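Local atomic coordinates of coenzyme PQQ synthesis protein B (Methylobacterium extorquens, PDB entry 4Z7R), a protein that may be involved in transporting pyrroloquinoline quinone or its precursor to the periplasm, and adopts a metallo-beta-lactamase fold that here binds zinc. Residues G13-W17 with L26-G30; R50-A56 with I81-T87. All coordinates share one frame. Numbering follows the deposited sequence.

Interaction 1 of 2, residues G13-W17 with L26-G30; sequences GVPQW and LAWAG
An apolar, proline-on-tryptophan contact joins the extended loop 13-17, which follows strand 2-5, to the last turn of helix 22-29. G13 has a positive phi of 67°, easy for glycine, and a cis peptide bond before P15 bends the chain so that the proline ring points at the helix. P15 lies opposite A27, their CA atoms 6.0 Å apart. The small A27 lets the loop come close, with P15 CD 3.8 Å from A27 CB, while V14 CG1 reaches the same CB at 4.5 Å. W28, with chi1 m and chi2 119°, lays its indole beneath the proline: P15 CG stands 3.5 Å from the centroid of the W28 six-membered ring, 8° off the normal, a CH-pi contact. Q16 O meets the ring edge, 3.3 Å from W28 CZ2. The indole NE1 is hydrogen-bonded to C19 O, and P15 O accepts from R61 of the second subunit. The helix stops at G30, whose N donates to A27 O at 3.0 Å; its positive phi suits glycine in this Schellman motif. This proline-aromatic CH-pi contact closes the chain on either side of the cysteines C19, C21 and C24, which bind zinc with N268.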
loop_
_atom_site.group_PDB
_atom_site.type_symbol
_atom_site.label_atom_id
_atom_site.label_comp_id
_atom_site.label_asym_id
_atom_site.label_seq_id
_atom_site.Cartn_x
_atom_site.Cartn_y
_atom_site.Cartn_z
ATOM N N GLY A 13 2.092 -10.102 1.813
ATOM C CA GLY A 13 0.688 -10.453 1.898
ATOM C C GLY A 13 0.377 -11.800 1.279
ATOM O O GLY A 13 1.277 -12.569 0.933
ATOM N N VAL A 14 -0.913 -12.093 1.158
ATOM C CA VAL A 14 -1.382 -13.309 0.502
ATOM C C VAL A 14 -2.504 -12.934 -0.463
ATOM O O VAL A 14 -3.545 -12.444 -0.035
ATOM C CB VAL A 14 -1.894 -14.362 1.506
ATOM C CG1 VAL A 14 -2.234 -15.651 0.784
ATOM C CG2 VAL A 14 -0.859 -14.629 2.592
ATOM N N PRO A 15 -2.289 -13.142 -1.771
ATOM C CA PRO A 15 -1.044 -13.649 -2.358
ATOM C C PRO A 15 0.037 -12.578 -2.423
ATOM O O PRO A 15 -0.245 -11.397 -2.221
ATOM C CB PRO A 15 -1.471 -14.065 -3.766
ATOM C CG PRO A 15 -2.551 -13.083 -4.103
ATOM C CD PRO A 15 -3.298 -12.847 -2.805
ATOM N N GLN A 16 1.264 -12.997 -2.703
ATOM C CA GLN A 16 2.352 -12.060 -2.937
ATOM C C GLN A 16 2.427 -11.773 -4.434
ATOM O O GLN A 16 2.236 -12.674 -5.251
ATOM C CB GLN A 16 3.667 -12.621 -2.404
ATOM C CG GLN A 16 4.884 -11.756 -2.654
ATOM C CD GLN A 16 6.107 -12.302 -1.951
ATOM O OE1 GLN A 16 6.114 -12.458 -0.729
ATOM N NE2 GLN A 16 7.136 -12.626 -2.720
ATOM N N TRP A 17 2.686 -10.517 -4.785
ATOM C CA TRP A 17 2.484 -10.037 -6.153
ATOM C C TRP A 17 3.274 -10.802 -7.209
ATOM O O TRP A 17 2.852 -10.883 -8.361
ATOM C CB TRP A 17 2.831 -8.551 -6.242
ATOM C CG TRP A 17 4.293 -8.258 -6.180
ATOM C CD1 TRP A 17 5.090 -8.274 -5.068
ATOM C CD2 TRP A 17 5.138 -7.888 -7.276
ATOM N NE1 TRP A 17 6.380 -7.939 -5.410
ATOM C CE2 TRP A 17 6.434 -7.696 -6.758
ATOM C CE3 TRP A 17 4.923 -7.698 -8.645
ATOM C CZ2 TRP A 17 7.513 -7.329 -7.562
ATOM C CZ3 TRP A 17 5.993 -7.332 -9.442
ATOM C CH2 TRP A 17 7.271 -7.148 -8.897
ATOM N N LEU A 26 -3.693 -20.707 -5.116
ATOM C CA LEU A 26 -5.065 -20.902 -4.665
ATOM C C LEU A 26 -5.759 -19.556 -4.509
ATOM O O LEU A 26 -6.909 -19.396 -4.910
ATOM C CB LEU A 26 -5.103 -21.685 -3.349
ATOM C CG LEU A 26 -4.818 -23.185 -3.453
ATOM C CD1 LEU A 26 -4.544 -23.784 -2.083
ATOM C CD2 LEU A 26 -5.975 -23.905 -4.132
ATOM N N ALA A 27 -5.053 -18.592 -3.922
ATOM C CA ALA A 27 -5.585 -17.246 -3.745
ATOM C C ALA A 27 -5.835 -16.553 -5.084
ATOM O O ALA A 27 -6.873 -15.917 -5.272
ATOM C CB ALA A 27 -4.644 -16.412 -2.888
ATOM N N TRP A 28 -4.888 -16.674 -6.012
ATOM C CA TRP A 28 -5.041 -16.059 -7.330
ATOM C C TRP A 28 -6.270 -16.602 -8.058
ATOM O O TRP A 28 -6.943 -15.876 -8.792
ATOM C CB TRP A 28 -3.794 -16.288 -8.192
ATOM C CG TRP A 28 -2.558 -15.552 -7.748
ATOM C CD1 TRP A 28 -1.372 -16.108 -7.362
ATOM C CD2 TRP A 28 -2.376 -14.131 -7.676
ATOM N NE1 TRP A 28 -0.468 -15.126 -7.044
ATOM C CE2 TRP A 28 -1.058 -13.903 -7.225
ATOM C CE3 TRP A 28 -3.199 -13.030 -7.939
ATOM C CZ2 TRP A 28 -0.546 -12.621 -7.030
ATOM C CZ3 TRP A 28 -2.685 -11.756 -7.748
ATOM C CH2 TRP A 28 -1.372 -11.562 -7.301
ATOM N N ALA A 29 -6.557 -17.882 -7.846
ATOM C CA ALA A 29 -7.684 -18.542 -8.497
ATOM C C ALA A 29 -9.002 -18.274 -7.779
ATOM O O ALA A 29 -10.071 -18.606 -8.291
ATOM C CB ALA A 29 -7.434 -20.038 -8.583
ATOM N N GLY A 30 -8.923 -17.680 -6.593
ATOM C CA GLY A 30 -10.107 -17.420 -5.793
ATOM C C GLY A 30 -10.654 -18.673 -5.138
ATOM O O GLY A 30 -11.844 -18.759 -4.828
#

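Interaction 2 of 2, residues R50-A56 with I81-T87; sequences RWLLLNA and IHAVLLT
Strands 51-54 and 81-85 run side by side in parallel, their axes 4.6 Å apart at closest approach and crossing at -22°. W51 pairs with I81, then a beta bulge shifts the register by one, so that L52 faces A83, L53 faces V84 and L54 faces L85. At the bulge H82 has phi/psi of -96/-28°, and its N donates to W51 O (2.9 Å). Beyond it L53 uses both backbone groups: L53 N donates to A83 O (2.8 Å) and L53 O accepts from L85 N (2.7 Å). N55 N then donates to L85 O (2.6 Å). L52 and L54 turn their backbone bonds to V44 and I42 of strand 41-45, S41 OG serves L54 O and N55 O, and I81 N is bonded to S79 OG.

This is the parallel pair of a beta-alpha-beta unit, connected through helix 60-66, within one of the two mixed sheets of the metallo-beta-lactamase fold. Leucine, valine and alanine suit its buried faces: L52 CD1 lies 3.7 Å from A83 CB and L54 CD2 3.9 Å from L85 CD2 on the face toward strand 149-159, while L53 CB meets V84 CG2 at 3.9 Å on the other.

After L54, the N55 side chain (chi1 m) carries the contact on: OD1 accepts from T87 N and ND2 donates to T87 OG1, both 2.9 Å. ND2 is also bonded to Y192 OH. At the opposite end R50 CG rests over the H82 ring, 3.9 Å from its centroid, while R50 NE forms a salt bridge with D47.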
loop_
_atom_site.group_PDB
_atom_site.type_symbol
_atom_site.label_atom_id
_atom_site.label_comp_id
_atom_site.label_asym_id
_atom_site.label_seq_id
_atom_site.Cartn_x
_atom_site.Cartn_y
_atom_site.Cartn_z
ATOM N N ARG A 50 -11.872 5.661 19.597
ATOM C CA ARG A 50 -10.538 6.230 19.468
ATOM C C ARG A 50 -9.522 5.099 19.387
ATOM O O ARG A 50 -9.425 4.278 20.298
ATOM C CB ARG A 50 -10.233 7.154 20.648
ATOM C CG ARG A 50 -11.123 8.388 20.701
ATOM C CD ARG A 50 -10.937 9.146 22.004
ATOM N NE ARG A 50 -11.388 8.360 23.150
ATOM C CZ ARG A 50 -11.376 8.795 24.406
ATOM N NH1 ARG A 50 -10.932 10.013 24.686
ATOM N NH2 ARG A 50 -11.809 8.011 25.382
ATOM N N TRP A 51 -8.763 5.058 18.296
ATOM C CA TRP A 51 -7.940 3.890 18.005
ATOM C C TRP A 51 -6.448 4.170 17.915
ATOM O O TRP A 51 -6.017 5.235 17.470
ATOM C CB TRP A 51 -8.402 3.240 16.698
ATOM C CG TRP A 51 -9.798 2.717 16.753
ATOM C CD1 TRP A 51 -10.949 3.434 16.621
ATOM C CD2 TRP A 51 -10.192 1.356 16.962
ATOM N NE1 TRP A 51 -12.039 2.604 16.736
ATOM C CE2 TRP A 51 -11.601 1.323 16.944
ATOM C CE3 TRP A 51 -9.491 0.163 17.163
ATOM C CZ2 TRP A 51 -12.322 0.144 17.120
ATOM C CZ3 TRP A 51 -10.209 -1.006 17.341
ATOM C CH2 TRP A 51 -11.610 -1.007 17.315
ATOM N N LEU A 52 -5.669 3.189 18.354
ATOM C CA LEU A 52 -4.235 3.166 18.134
ATOM C C LEU A 52 -3.925 2.179 17.020
ATOM O O LEU A 52 -4.333 1.019 17.084
ATOM C CB LEU A 52 -3.484 2.769 19.405
ATOM C CG LEU A 52 -2.011 2.390 19.209
ATOM C CD1 LEU A 52 -1.164 3.620 18.912
ATOM C CD2 LEU A 52 -1.470 1.636 20.419
ATOM N N LEU A 53 -3.209 2.641 16.002
ATOM C CA LEU A 53 -2.759 1.763 14.933
ATOM C C LEU A 53 -1.389 1.190 15.258
ATOM O O LEU A 53 -0.444 1.931 15.512
ATOM C CB LEU A 53 -2.711 2.517 13.602
ATOM C CG LEU A 53 -2.543 1.665 12.346
ATOM C CD1 LEU A 53 -3.842 0.980 11.999
ATOM C CD2 LEU A 53 -2.067 2.526 11.187
ATOM N N LEU A 54 -1.284 -0.134 15.254
ATOM C CA LEU A 54 0.006 -0.776 15.456
ATOM C C LEU A 54 0.567 -1.220 14.112
ATOM O O LEU A 54 0.047 -2.145 13.487
ATOM C CB LEU A 54 -0.112 -1.949 16.429
ATOM C CG LEU A 54 -0.252 -1.474 17.883
ATOM C CD1 LEU A 54 -1.709 -1.463 18.323
ATOM C CD2 LEU A 54 0.600 -2.298 18.831
ATOM N N ASN A 55 1.615 -0.519 13.681
ATOM C CA ASN A 55 2.258 -0.677 12.375
ATOM C C ASN A 55 1.371 -0.154 11.245
ATOM O O ASN A 55 0.139 -0.154 11.339
ATOM C CB ASN A 55 2.693 -2.134 12.151
ATOM C CG ASN A 55 3.778 -2.573 13.116
ATOM O OD1 ASN A 55 4.749 -1.850 13.347
ATOM N ND2 ASN A 55 3.620 -3.762 13.685
ATOM N N ALA A 56 2.016 0.273 10.165
ATOM C CA ALA A 56 1.323 0.886 9.037
ATOM C C ALA A 56 1.766 0.214 7.740
ATOM O O ALA A 56 2.821 0.532 7.191
ATOM C CB ALA A 56 1.559 2.385 8.970
ATOM N N ILE A 81 -8.376 7.104 13.894
ATOM C CA ILE A 81 -6.982 6.799 14.189
ATOM C C ILE A 81 -6.335 7.987 14.889
ATOM O O ILE A 81 -6.132 9.042 14.286
ATOM C CB ILE A 81 -6.193 6.443 12.913
ATOM C CG1 ILE A 81 -6.822 5.230 12.226
ATOM C CG2 ILE A 81 -4.735 6.164 13.248
ATOM C CD1 ILE A 81 -6.214 4.893 10.883
ATOM N N HIS A 82 -6.017 7.808 16.168
ATOM C CA HIS A 82 -5.433 8.876 16.973
ATOM C C HIS A 82 -3.917 8.785 17.036
ATOM O O HIS A 82 -3.237 9.794 17.207
ATOM C CB HIS A 82 -5.996 8.840 18.397
ATOM C CG HIS A 82 -7.305 9.551 18.552
ATOM N ND1 HIS A 82 -8.302 9.491 17.604
ATOM C CD2 HIS A 82 -7.779 10.334 19.549
ATOM C CE1 HIS A 82 -9.335 10.208 18.009
ATOM N NE2 HIS A 82 -9.044 10.730 19.186
ATOM N N ALA A 83 -3.387 7.574 16.903
ATOM C CA ALA A 83 -1.950 7.377 17.022
ATOM C C ALA A 83 -1.476 6.151 16.257
ATOM O O ALA A 83 -2.247 5.230 15.992
ATOM C CB ALA A 83 -1.556 7.268 18.491
ATOM N N VAL A 84 -0.198 6.152 15.895
ATOM C CA VAL A 84 0.408 5.003 15.238
ATOM C C VAL A 84 1.668 4.606 15.990
ATOM O O VAL A 84 2.479 5.459 16.358
ATOM C CB VAL A 84 0.748 5.295 13.760
ATOM C CG1 VAL A 84 1.388 4.071 13.103
ATOM C CG2 VAL A 84 -0.499 5.714 13.005
ATOM N N LEU A 85 1.804 3.312 16.252
ATOM C CA LEU A 85 2.994 2.772 16.894
ATOM C C LEU A 85 3.678 1.768 15.966
ATOM O O LEU A 85 3.027 0.889 15.407
ATOM C CB LEU A 85 2.637 2.119 18.233
ATOM C CG LEU A 85 3.673 1.187 18.861
ATOM C CD1 LEU A 85 4.899 1.967 19.311
ATOM C CD2 LEU A 85 3.063 0.422 20.028
ATOM N N LEU A 86 4.989 1.910 15.806
ATOM C CA LEU A 86 5.780 0.966 15.016
ATOM C C LEU A 86 6.530 -0.020 15.904
ATOM O O LEU A 86 7.185 0.383 16.864
ATOM C CB LEU A 86 6.774 1.710 14.125
ATOM C CG LEU A 86 6.212 2.850 13.279
ATOM C CD1 LEU A 86 7.338 3.603 12.580
ATOM C CD2 LEU A 86 5.212 2.314 12.276
ATOM N N THR A 87 6.425 -1.309 15.590
ATOM C CA THR A 87 7.129 -2.332 16.357
ATOM C C THR A 87 8.507 -2.645 15.763
ATOM O O THR A 87 9.381 -3.172 16.453
ATOM C CB THR A 87 6.307 -3.637 16.448
ATOM O OG1 THR A 87 6.078 -4.165 15.134
ATOM C CG2 THR A 87 4.973 -3.375 17.127
#

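Overall arrangement
The two contacts follow one another along the chain and do not touch: their centres lie 27 Å apart, their nearest atoms about 12 Å. Interaction 1 is a loop on a helix end, interaction 2 a pair of parallel strands. Interaction 2 lies deep in the fold, its centre about 11 Å from the centre of the chain, against about 20 Å for interaction 1, which faces the second subunit. Two zinc sites are seen, one formed by C19, C21, C24 and N268, the other involving D92 and H265. Neither Q16 nor N55 is among these ligands; the Q16 side chain is about 5 Å from a zinc ion and touches N268, and that of N55 is about 8 Å from a zinc ion.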